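Local coordinates for S-adenosyl-L-methionine methyl transferase (Ruegeria pomeroyi DSS-3, PDB 3IHT), which binds S-adenosylmethionine in a Rossmann-like domain and probably transfers its methyl group to a substrate, at residues I92-L100 with F125-H136; G104-L114 with P135-S146. All coordinates share one frame; numbering follows the deposited sequence.

Interaction 1 of 2, residues I92-L100 with F125-H136; sequences IRETLPATL and FARLISPLIEPH. With SAM (S-adenosylmethionine), chain C.
The imidazole of His136 is sandwiched between two leucines of the neighbouring helix: Leu100 CD1 sits over the centre of one face, 3.8 Å from the ring centroid and 8° off its normal, while Leu96 CD2 covers the opposite face nearer the rim. At the ring's edge, in its plane, lie the carbonyl oxygens of Leu96, Leu132 and Ile133, with Leu96 O 3.1 Å from His136 NE2. Leu96 O also accepts the helical N-H of Leu100. Phe125 marks the other end of the contact. One face of its ring carries Ile129 CG2 from its own helix, Arg93 CD reaches the edge near the ring plane, and Ile92 CD1 comes obliquely to within 3.9 Å of Phe125 CZ. With chi1 at 62°, Ile92 CG1 is tucked between its backbone N and carbonyl carbon, which carries CD1 to the phenylalanine while CG2 stays against the adenine. The backbone Ile92 N donates a nearly straight bond of 3.0 Å to SAM N1, and Phe125 CZ approaches SAM N6, so both residues border the adenine. Between the two ends, Leu132 CD1 rests on Arg93 CA at 3.8 Å, and Leu96 CD1 meets Ile133 CG1. In the conformer given, Arg93 lays CG and CD across Leu128 CD2 at about a right angle, and its NH2 forms a salt bridge with Asp91. The axes of 92-100 and 125-133 approach to 9.8 Å at 11°, nearly parallel, and the helices pack side by side on the sheet: Leu96 and Thr99 rest on Phe70 of strand 67-71, Ile133 on Leu47 of strand 44-47.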
loop_
_atom_site.group_PDB
_atom_site.type_symbol
_atom_site.label_atom_id
_atom_site.label_comp_id
_atom_site.label_asym_id
_atom_site.label_seq_id
_atom_site.Cartn_x
_atom_site.Cartn_y
_atom_site.Cartn_z
ATOM N N ILE A 92 -0.680 -11.321 19.978
ATOM C CA ILE A 92 0.434 -10.705 20.691
ATOM C C ILE A 92 0.107 -10.341 22.133
ATOM O O ILE A 92 1.003 -10.209 22.946
ATOM C CB ILE A 92 1.066 -9.503 19.968
ATOM C CG1 ILE A 92 0.071 -8.370 19.791
ATOM C CG2 ILE A 92 1.653 -9.941 18.601
ATOM C CD1 ILE A 92 0.732 -7.092 19.219
ATOM N N ARG A 93 -1.172 -10.241 22.471
ATOM C CA ARG A 93 -1.519 -9.948 23.856
ATOM C C ARG A 93 -1.117 -11.107 24.784
ATOM O O ARG A 93 -0.822 -10.883 25.974
ATOM C CB ARG A 93 -3.010 -9.547 23.958
ATOM C CG ARG A 93 -3.279 -8.183 23.278
ATOM C CD ARG A 93 -4.762 -7.887 22.982
ATOM N NE ARG A 93 -5.381 -8.853 22.073
ATOM C CZ ARG A 93 -6.670 -8.850 21.740
ATOM N NH1 ARG A 93 -7.476 -7.888 22.196
ATOM N NH2 ARG A 93 -7.156 -9.783 20.917
ATOM N N GLU A 94 -1.073 -12.333 24.250
ATOM C CA GLU A 94 -0.547 -13.468 24.978
ATOM C C GLU A 94 0.903 -13.795 24.615
ATOM O O GLU A 94 1.691 -14.148 25.481
ATOM C CB GLU A 94 -1.399 -14.721 24.741
ATOM C CG GLU A 94 -2.739 -14.704 25.481
ATOM C CD GLU A 94 -3.764 -13.815 24.792
ATOM O OE1 GLU A 94 -4.050 -14.061 23.584
ATOM O OE2 GLU A 94 -4.284 -12.878 25.455
ATOM N N THR A 95 1.252 -13.700 23.338
ATOM C CA THR A 95 2.583 -14.127 22.909
ATOM C C THR A 95 3.720 -13.173 23.304
ATOM O O THR A 95 4.837 -13.624 23.495
ATOM C CB THR A 95 2.669 -14.418 21.397
ATOM O OG1 THR A 95 2.542 -13.201 20.659
ATOM C CG2 THR A 95 1.627 -15.456 20.956
ATOM N N LEU A 96 3.458 -11.886 23.444
ATOM C CA LEU A 96 4.500 -10.987 23.954
ATOM C C LEU A 96 4.943 -11.379 25.379
ATOM O O LEU A 96 6.140 -11.596 25.613
ATOM C CB LEU A 96 4.134 -9.502 23.811
ATOM C CG LEU A 96 4.359 -8.911 22.409
ATOM C CD1 LEU A 96 3.732 -7.540 22.248
ATOM C CD2 LEU A 96 5.897 -8.810 22.120
ATOM N N PRO A 97 3.996 -11.533 26.323
ATOM C CA PRO A 97 4.435 -11.958 27.653
ATOM C C PRO A 97 5.122 -13.328 27.653
ATOM O O PRO A 97 6.100 -13.534 28.349
ATOM C CB PRO A 97 3.133 -12.018 28.455
ATOM C CG PRO A 97 2.236 -11.086 27.798
ATOM C CD PRO A 97 2.601 -11.072 26.322
ATOM N N ALA A 98 4.636 -14.252 26.845
ATOM C CA ALA A 98 5.276 -15.581 26.726
ATOM C C ALA A 98 6.731 -15.472 26.201
ATOM O O ALA A 98 7.670 -16.167 26.689
ATOM C CB ALA A 98 4.454 -16.500 25.827
ATOM N N THR A 99 6.916 -14.611 25.211
ATOM C CA THR A 99 8.218 -14.403 24.613
ATOM C C THR A 99 9.165 -13.722 25.605
ATOM O O THR A 99 10.360 -14.002 25.614
ATOM C CB THR A 99 8.099 -13.608 23.291
ATOM O OG1 THR A 99 7.236 -14.346 22.403
ATOM C CG2 THR A 99 9.480 -13.409 22.657
ATOM N N LEU A 100 8.645 -12.818 26.435
ATOM C CA LEU A 100 9.485 -12.180 27.450
ATOM C C LEU A 100 10.085 -13.210 28.417
ATOM O O LEU A 100 11.245 -13.087 28.817
ATOM C CB LEU A 100 8.709 -11.124 28.237
ATOM C CG LEU A 100 9.556 -10.179 29.104
ATOM C CD1 LEU A 100 10.465 -9.216 28.250
ATOM C CD2 LEU A 100 8.611 -9.375 30.009
ATOM N N PHE A 125 -5.664 0.162 20.560
ATOM C CA PHE A 125 -4.777 -0.996 20.576
ATOM C C PHE A 125 -3.338 -0.602 20.864
ATOM O O PHE A 125 -2.657 -1.246 21.643
ATOM C CB PHE A 125 -4.841 -1.747 19.243
ATOM C CG PHE A 125 -4.156 -3.094 19.278
ATOM C CD1 PHE A 125 -4.638 -4.113 20.070
ATOM C CD2 PHE A 125 -3.030 -3.325 18.512
ATOM C CE1 PHE A 125 -4.019 -5.358 20.116
ATOM C CE2 PHE A 125 -2.400 -4.592 18.539
ATOM C CZ PHE A 125 -2.890 -5.595 19.336
ATOM N N ALA A 126 -2.902 0.502 20.288
ATOM C CA ALA A 126 -1.590 1.059 20.566
ATOM C C ALA A 126 -1.432 1.331 22.085
ATOM O O ALA A 126 -0.393 1.016 22.689
ATOM C CB ALA A 126 -1.397 2.355 19.780
ATOM N N ARG A 127 -2.476 1.903 22.695
ATOM C CA ARG A 127 -2.460 2.160 24.114
ATOM C C ARG A 127 -2.320 0.847 24.884
ATOM O O ARG A 127 -1.452 0.679 25.760
ATOM C CB ARG A 127 -3.748 2.885 24.515
ATOM C CG ARG A 127 -3.877 3.245 25.987
ATOM C CD ARG A 127 -5.260 3.865 26.276
ATOM N NE ARG A 127 -5.479 5.118 25.530
ATOM C CZ ARG A 127 -5.199 6.338 25.980
ATOM N NH1 ARG A 127 -4.740 6.528 27.226
ATOM N NH2 ARG A 127 -5.414 7.395 25.189
ATOM N N LEU A 128 -3.171 -0.115 24.542
ATOM C CA LEU A 128 -3.151 -1.394 25.242
ATOM C C LEU A 128 -1.802 -2.135 25.122
ATOM O O LEU A 128 -1.292 -2.704 26.126
ATOM C CB LEU A 128 -4.284 -2.264 24.705
ATOM C CG LEU A 128 -4.504 -3.628 25.368
ATOM C CD1 LEU A 128 -5.963 -4.045 25.139
ATOM C CD2 LEU A 128 -3.482 -4.656 24.790
ATOM N N ILE A 129 -1.211 -2.142 23.928
ATOM C CA ILE A 129 -0.021 -2.972 23.702
ATOM C C ILE A 129 1.284 -2.320 24.136
ATOM O O ILE A 129 2.292 -3.007 24.293
ATOM C CB ILE A 129 0.140 -3.457 22.237
ATOM C CG1 ILE A 129 0.364 -2.302 21.255
ATOM C CG2 ILE A 129 -1.053 -4.323 21.850
ATOM C CD1 ILE A 129 0.571 -2.785 19.851
ATOM N N SER A 130 1.274 -1.020 24.349
ATOM C CA SER A 130 2.508 -0.312 24.705
ATOM C C SER A 130 3.226 -0.936 25.941
ATOM O O SER A 130 4.427 -1.228 25.874
ATOM C CB SER A 130 2.238 1.187 24.860
ATOM O OG SER A 130 2.035 1.829 23.612
ATOM N N PRO A 131 2.510 -1.154 27.059
ATOM C CA PRO A 131 3.216 -1.746 28.209
ATOM C C PRO A 131 3.595 -3.209 27.992
ATOM O O PRO A 131 4.449 -3.733 28.726
ATOM C CB PRO A 131 2.209 -1.608 29.367
ATOM C CG PRO A 131 0.840 -1.483 28.659
ATOM C CD PRO A 131 1.149 -0.716 27.411
ATOM N N LEU A 132 3.008 -3.867 26.991
ATOM C CA LEU A 132 3.408 -5.230 26.665
ATOM C C LEU A 132 4.689 -5.260 25.838
ATOM O O LEU A 132 5.436 -6.226 25.911
ATOM C CB LEU A 132 2.305 -5.992 25.927
ATOM C CG LEU A 132 0.952 -6.133 26.637
ATOM C CD1 LEU A 132 -0.021 -6.979 25.753
ATOM C CD2 LEU A 132 1.106 -6.717 28.013
ATOM N N ILE A 133 4.918 -4.229 25.042
ATOM C CA ILE A 133 6.110 -4.142 24.217
ATOM C C ILE A 133 7.336 -3.613 24.967
ATOM O O ILE A 133 8.450 -4.140 24.775
ATOM C CB ILE A 133 5.871 -3.272 22.992
ATOM C CG1 ILE A 133 4.869 -3.938 22.055
ATOM C CG2 ILE A 133 7.205 -2.871 22.290
ATOM C CD1 ILE A 133 4.289 -3.041 20.935
ATOM N N GLU A 134 7.133 -2.592 25.786
ATOM C CA GLU A 134 8.237 -1.863 26.445
ATOM C C GLU A 134 9.292 -2.753 27.141
ATOM O O GLU A 134 10.493 -2.541 26.911
ATOM C CB GLU A 134 7.706 -0.787 27.407
ATOM C CG GLU A 134 8.778 0.100 27.967
ATOM C CD GLU A 134 8.245 1.456 28.461
ATOM O OE1 GLU A 134 7.000 1.650 28.532
ATOM O OE2 GLU A 134 9.083 2.322 28.780
ATOM N N PRO A 135 8.876 -3.774 27.918
ATOM C CA PRO A 135 9.869 -4.601 28.617
ATOM C C PRO A 135 10.811 -5.444 27.731
ATOM O O PRO A 135 11.789 -6.000 28.250
ATOM C CB PRO A 135 9.022 -5.544 29.515
ATOM C CG PRO A 135 7.645 -4.968 29.503
ATOM C CD PRO A 135 7.491 -4.189 28.234
ATOM N N HIS A 136 10.535 -5.521 26.429
ATOM C CA HIS A 136 11.295 -6.359 25.521
ATOM C C HIS A 136 12.602 -5.744 25.034
ATOM O O HIS A 136 13.471 -6.481 24.559
ATOM C CB HIS A 136 10.454 -6.767 24.333
ATOM C CG HIS A 136 9.380 -7.757 24.671
ATOM N ND1 HIS A 136 9.541 -9.115 24.517
ATOM C CD2 HIS A 136 8.162 -7.582 25.235
ATOM C CE1 HIS A 136 8.450 -9.730 24.930
ATOM N NE2 HIS A 136 7.595 -8.821 25.370
HETATM N N SAM C . 3.716 -4.460 7.848
HETATM C CA SAM C . 3.017 -5.434 6.943
HETATM C C SAM C . 3.547 -5.336 5.493
HETATM O O SAM C . 3.061 -6.023 4.561
HETATM O OXT SAM C . 4.413 -4.469 5.222
HETATM C CB SAM C . 1.482 -5.298 7.011
HETATM C CG SAM C . 0.843 -5.761 8.341
HETATM S SD SAM C . -1.005 -5.696 8.336
HETATM C CE SAM C . -1.202 -3.890 8.202
HETATM C "C5'" SAM C . -1.314 -6.013 10.127
HETATM C "C4'" SAM C . -1.035 -7.432 10.604
HETATM O "O4'" SAM C . -1.057 -7.436 12.048
HETATM C "C3'" SAM C . -2.064 -8.471 10.144
HETATM O "O3'" SAM C . -1.451 -9.584 9.493
HETATM C "C2'" SAM C . -2.805 -8.871 11.417
HETATM O "O2'" SAM C . -3.338 -10.208 11.484
HETATM C "C1'" SAM C . -1.735 -8.619 12.467
HETATM N N9 SAM C . -2.306 -8.442 13.828
HETATM C C8 SAM C . -3.179 -7.450 14.237
HETATM N N7 SAM C . -3.451 -7.623 15.555
HETATM C C5 SAM C . -2.776 -8.713 15.997
HETATM C C6 SAM C . -2.695 -9.317 17.252
HETATM N N6 SAM C . -3.405 -8.856 18.309
HETATM N N1 SAM C . -1.863 -10.415 17.375
HETATM C C2 SAM C . -1.148 -10.941 16.321
HETATM N N3 SAM C . -1.247 -10.340 15.065
HETATM C C4 SAM C . -2.039 -9.239 14.922
#

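Interaction 2 of 2, residues G104-L114 with P135-S146; sequences GATASLVHADL and PHLAQGGLMVSS. With SAM (S-adenosylmethionine), chain C.
Two adjacent parallel strands of the Rossmann-like methyltransferase sheet, 109-112 and 141-145, are joined through helix 119-133 in a beta-alpha-beta crossover. Their axes lie 4.8 Å apart at 9°. The ladder alternates between the strands: Leu142 N donates to Ser108 O, Val110 N to Leu142 O, Val144 N to Val110 O (2.8 Å), Ala112 N to Val144 O, and Ser146 N to Ala112 O. Before the strands turn their corners, Ala107 pairs separately, its N giving to His136 O and its O taking Ala138 N. A water bridges Gly104 O and His136 ND1, 2.8 Å from each. On the face of Val110 and Ala112, Val110 CG2 meets Leu137 CD2 at 3.7 Å. Met143, a selenomethionine bent at chi2 (-79°), shares this face, and Met143 CE folds onto Ala112 CB at 3.5 Å. On the other face, Leu109 CD1 lies against Val144 CG2, and His111 CD2 nears Val144 CG1 while its ND1 bonds Glu46. Past the strand end, Asp113 divides its carboxylate: OD1 accepts Ser146 OG at 2.7 Å on its anti side, 20° out of plane, and OD2 accepts the amino N of SAM at 2.8 Å. The Ser146 bond is consistent with fixing the rotation of this carboxylate. Replacing Asp113 with an alanine removes both carboxylate oxygens and is likely to leave the SAM amino group and Ser146 OG without these acceptors. Strand 44-47 flanks strand 109-112 through backbone bonds of Leu109 and His111; helix 15-36 covers the Leu109 and His111 face, and helix 119-133 packs on Val110 and Met143 through Ile133.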
loop_
_atom_site.group_PDB
_atom_site.type_symbol
_atom_site.label_atom_id
_atom_site.label_comp_id
_atom_site.label_asym_id
_atom_site.label_seq_id
_atom_site.Cartn_x
_atom_site.Cartn_y
_atom_site.Cartn_z
ATOM N N GLY A 104 13.682 -12.643 27.404
ATOM C CA GLY A 104 13.963 -11.468 28.226
ATOM C C GLY A 104 14.068 -10.153 27.464
ATOM O O GLY A 104 13.618 -10.026 26.315
ATOM N N ALA A 105 14.655 -9.160 28.113
ATOM C CA ALA A 105 14.742 -7.802 27.566
ATOM C C ALA A 105 15.927 -7.662 26.615
ATOM O O ALA A 105 16.841 -6.870 26.870
ATOM C CB ALA A 105 14.854 -6.782 28.696
ATOM N N THR A 106 15.901 -8.410 25.522
ATOM C CA THR A 106 17.037 -8.504 24.621
ATOM C C THR A 106 16.782 -8.035 23.207
ATOM O O THR A 106 17.688 -8.082 22.377
ATOM C CB THR A 106 17.532 -9.941 24.566
ATOM O OG1 THR A 106 16.458 -10.792 24.166
ATOM C CG2 THR A 106 18.139 -10.355 25.952
ATOM N N ALA A 107 15.572 -7.563 22.896
ATOM C CA ALA A 107 15.299 -7.152 21.523
ATOM C C ALA A 107 16.053 -5.872 21.184
ATOM O O ALA A 107 16.083 -4.914 21.986
ATOM C CB ALA A 107 13.776 -6.938 21.285
ATOM N N SER A 108 16.622 -5.818 19.985
ATOM C CA SER A 108 17.345 -4.619 19.537
ATOM C C SER A 108 16.421 -3.649 18.835
ATOM O O SER A 108 16.668 -2.442 18.805
ATOM C CB SER A 108 18.507 -5.007 18.606
ATOM O OG SER A 108 18.055 -5.722 17.451
ATOM N N LEU A 109 15.375 -4.176 18.205
ATOM C CA LEU A 109 14.487 -3.373 17.373
ATOM C C LEU A 109 13.131 -4.060 17.349
ATOM O O LEU A 109 13.055 -5.256 17.023
ATOM C CB LEU A 109 15.048 -3.240 15.946
ATOM C CG LEU A 109 14.202 -2.590 14.863
ATOM C CD1 LEU A 109 13.737 -1.163 15.262
ATOM C CD2 LEU A 109 14.945 -2.562 13.534
ATOM N N VAL A 110 12.081 -3.333 17.675
ATOM C CA VAL A 110 10.705 -3.840 17.611
ATOM C C VAL A 110 9.954 -2.931 16.649
ATOM O O VAL A 110 9.932 -1.698 16.825
ATOM C CB VAL A 110 10.003 -3.902 19.013
ATOM C CG1 VAL A 110 8.523 -4.376 18.908
ATOM C CG2 VAL A 110 10.827 -4.788 19.982
ATOM N N HIS A 111 9.395 -3.542 15.598
ATOM C CA HIS A 111 8.621 -2.835 14.584
ATOM C C HIS A 111 7.173 -3.281 14.638
ATOM O O HIS A 111 6.909 -4.496 14.597
ATOM C CB HIS A 111 9.153 -3.098 13.165
ATOM C CG HIS A 111 8.286 -2.489 12.106
ATOM N ND1 HIS A 111 7.740 -3.214 11.063
ATOM C CD2 HIS A 111 7.853 -1.213 11.946
ATOM C CE1 HIS A 111 6.981 -2.409 10.332
ATOM N NE2 HIS A 111 7.014 -1.195 10.860
ATOM N N ALA A 112 6.244 -2.330 14.748
ATOM C CA ALA A 112 4.824 -2.632 14.739
ATOM C C ALA A 112 4.101 -1.895 13.628
ATOM O O ALA A 112 4.209 -0.670 13.499
ATOM C CB ALA A 112 4.182 -2.321 16.125
ATOM N N ASP A 113 3.341 -2.654 12.841
ATOM C CA ASP A 113 2.421 -2.116 11.850
ATOM C C ASP A 113 1.141 -2.977 11.963
ATOM O O ASP A 113 0.861 -3.824 11.127
ATOM C CB ASP A 113 3.056 -2.210 10.443
ATOM C CG ASP A 113 2.205 -1.591 9.348
ATOM O OD1 ASP A 113 1.457 -0.604 9.618
ATOM O OD2 ASP A 113 2.271 -2.118 8.172
ATOM N N LEU A 114 0.458 -2.821 13.089
ATOM C CA LEU A 114 -0.643 -3.684 13.495
ATOM C C LEU A 114 -2.019 -3.111 13.139
ATOM O O LEU A 114 -3.048 -3.795 13.330
ATOM C CB LEU A 114 -0.557 -3.936 15.008
ATOM C CG LEU A 114 0.661 -4.772 15.443
ATOM C CD1 LEU A 114 1.132 -4.383 16.901
ATOM C CD2 LEU A 114 0.327 -6.255 15.319
ATOM N N PRO A 135 8.876 -3.774 27.918
ATOM C CA PRO A 135 9.869 -4.601 28.617
ATOM C C PRO A 135 10.811 -5.444 27.731
ATOM O O PRO A 135 11.789 -6.000 28.250
ATOM C CB PRO A 135 9.022 -5.544 29.515
ATOM C CG PRO A 135 7.645 -4.968 29.503
ATOM C CD PRO A 135 7.491 -4.189 28.234
ATOM N N HIS A 136 10.535 -5.521 26.429
ATOM C CA HIS A 136 11.295 -6.359 25.521
ATOM C C HIS A 136 12.602 -5.744 25.034
ATOM O O HIS A 136 13.471 -6.481 24.559
ATOM C CB HIS A 136 10.454 -6.767 24.333
ATOM C CG HIS A 136 9.380 -7.757 24.671
ATOM N ND1 HIS A 136 9.541 -9.115 24.517
ATOM C CD2 HIS A 136 8.162 -7.582 25.235
ATOM C CE1 HIS A 136 8.450 -9.730 24.930
ATOM N NE2 HIS A 136 7.595 -8.821 25.370
ATOM N N LEU A 137 12.718 -4.417 25.104
ATOM C CA LEU A 137 13.836 -3.707 24.522
ATOM C C LEU A 137 15.107 -3.763 25.399
ATOM O O LEU A 137 15.072 -3.494 26.617
ATOM C CB LEU A 137 13.482 -2.272 24.244
ATOM C CG LEU A 137 12.616 -1.913 23.048
ATOM C CD1 LEU A 137 12.602 -0.394 22.960
ATOM C CD2 LEU A 137 13.141 -2.507 21.758
ATOM N N ALA A 138 16.208 -4.149 24.765
ATOM C CA ALA A 138 17.538 -3.972 25.352
ATOM C C ALA A 138 17.877 -2.495 25.469
ATOM O O ALA A 138 17.303 -1.646 24.796
ATOM C CB ALA A 138 18.597 -4.704 24.507
ATOM N N GLN A 139 18.834 -2.187 26.329
ATOM C CA GLN A 139 19.377 -0.827 26.355
ATOM C C GLN A 139 19.915 -0.473 24.989
ATOM O O GLN A 139 20.652 -1.265 24.367
ATOM C CB GLN A 139 20.466 -0.699 27.434
ATOM C CG GLN A 139 19.951 -0.825 28.830
ATOM C CD GLN A 139 21.053 -0.683 29.889
ATOM O OE1 GLN A 139 21.879 0.230 29.837
ATOM N NE2 GLN A 139 21.034 -1.574 30.871
ATOM N N GLY A 140 19.515 0.710 24.512
ATOM C CA GLY A 140 19.825 1.170 23.183
ATOM C C GLY A 140 18.870 0.702 22.085
ATOM O O GLY A 140 18.967 1.142 20.946
ATOM N N GLY A 141 17.961 -0.196 22.429
ATOM C CA GLY A 141 16.976 -0.704 21.485
ATOM C C GLY A 141 15.998 0.349 21.025
ATOM O O GLY A 141 15.685 1.288 21.766
ATOM N N LEU A 142 15.495 0.178 19.809
ATOM C CA LEU A 142 14.533 1.112 19.240
ATOM C C LEU A 142 13.192 0.421 18.975
ATOM O O LEU A 142 13.140 -0.831 18.771
ATOM C CB LEU A 142 15.085 1.716 17.953
ATOM C CG LEU A 142 16.367 2.545 18.070
ATOM C CD1 LEU A 142 16.783 3.052 16.688
ATOM C CD2 LEU A 142 16.188 3.719 19.024
HETATM N N MSE A 143 12.125 1.225 19.011
HETATM C CA MSE A 143 10.760 0.787 18.732
HETATM C C MSE A 143 10.220 1.694 17.642
HETATM O O MSE A 143 10.239 2.921 17.776
HETATM C CB MSE A 143 9.910 0.796 20.029
HETATM C CG MSE A 143 8.665 -0.059 19.962
HETATM SE SE MSE A 143 7.249 0.842 19.012
HETATM C CE MSE A 143 6.394 -0.771 18.397
ATOM N N VAL A 144 9.813 1.117 16.513
ATOM C CA VAL A 144 9.242 1.878 15.389
ATOM C C VAL A 144 7.802 1.404 15.184
ATOM O O VAL A 144 7.542 0.195 15.095
ATOM C CB VAL A 144 10.032 1.669 14.095
ATOM C CG1 VAL A 144 9.377 2.369 12.889
ATOM C CG2 VAL A 144 11.493 2.101 14.286
ATOM N N SER A 145 6.880 2.358 15.138
ATOM C CA SER A 145 5.467 2.029 15.011
ATOM C C SER A 145 4.759 2.947 14.027
ATOM O O SER A 145 5.116 4.077 13.877
ATOM C CB SER A 145 4.764 2.190 16.366
ATOM O OG SER A 145 3.414 1.663 16.310
ATOM N N SER A 146 3.735 2.411 13.359
ATOM C CA SER A 146 2.869 3.212 12.528
ATOM C C SER A 146 1.701 3.797 13.332
ATOM O O SER A 146 0.846 4.471 12.756
ATOM C CB SER A 146 2.375 2.401 11.320
ATOM O OG SER A 146 1.946 1.102 11.689
HETATM N N SAM C . 3.716 -4.460 7.848
HETATM C CA SAM C . 3.017 -5.434 6.943
HETATM C C SAM C . 3.547 -5.336 5.493
HETATM O O SAM C . 3.061 -6.023 4.561
HETATM O OXT SAM C . 4.413 -4.469 5.222
HETATM C CB SAM C . 1.482 -5.298 7.011
HETATM C CG SAM C . 0.843 -5.761 8.341
HETATM S SD SAM C . -1.005 -5.696 8.336
HETATM C CE SAM C . -1.202 -3.890 8.202
HETATM C "C5'" SAM C . -1.314 -6.013 10.127
HETATM C "C4'" SAM C . -1.035 -7.432 10.604
HETATM O "O4'" SAM C . -1.057 -7.436 12.048
HETATM C "C3'" SAM C . -2.064 -8.471 10.144
HETATM O "O3'" SAM C . -1.451 -9.584 9.493
HETATM C "C2'" SAM C . -2.805 -8.871 11.417
HETATM O "O2'" SAM C . -3.338 -10.208 11.484
HETATM C "C1'" SAM C . -1.735 -8.619 12.467
HETATM N N9 SAM C . -2.306 -8.442 13.828
HETATM C C8 SAM C . -3.179 -7.450 14.237
HETATM N N7 SAM C . -3.451 -7.623 15.555
HETATM C C5 SAM C . -2.776 -8.713 15.997
HETATM C C6 SAM C . -2.695 -9.317 17.252
HETATM N N6 SAM C . -3.405 -8.856 18.309
HETATM N N1 SAM C . -1.863 -10.415 17.375
HETATM C C2 SAM C . -1.148 -10.941 16.321
HETATM N N3 SAM C . -1.247 -10.340 15.065
HETATM C C4 SAM C . -2.039 -9.239 14.922
HETATM O O HOH W 1 11.715 -10.835 24.376
HETATM O O HOH W 2 1.369 -0.617 14.993
#

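Overall arrangement
Interactions 1 and 2 have centres 10 Å apart and interleave along the chain: helix 92-103 leads into strand 107-112, which leads into helix 119-133. Pro135 and His136 belong to both, where the second helix gives way to its following strand. Leu114 joins the contacts at the cofactor end, its CD1 lying 3.6 Å from Ile92 CD1 and 3.9 Å from Phe125 CE2; farther from the cofactor along the strand, Ile133 CG2 meets Val110 CG1 at 3.9 Å. The two contacts meet SAM at different points: interaction 1 borders the adenine, interaction 2 receives the amino group, and Leu114 CD2 lies between, 3.7 Å from SAM O4'. Glu71 and Arg72 add further bonds to the cofactor.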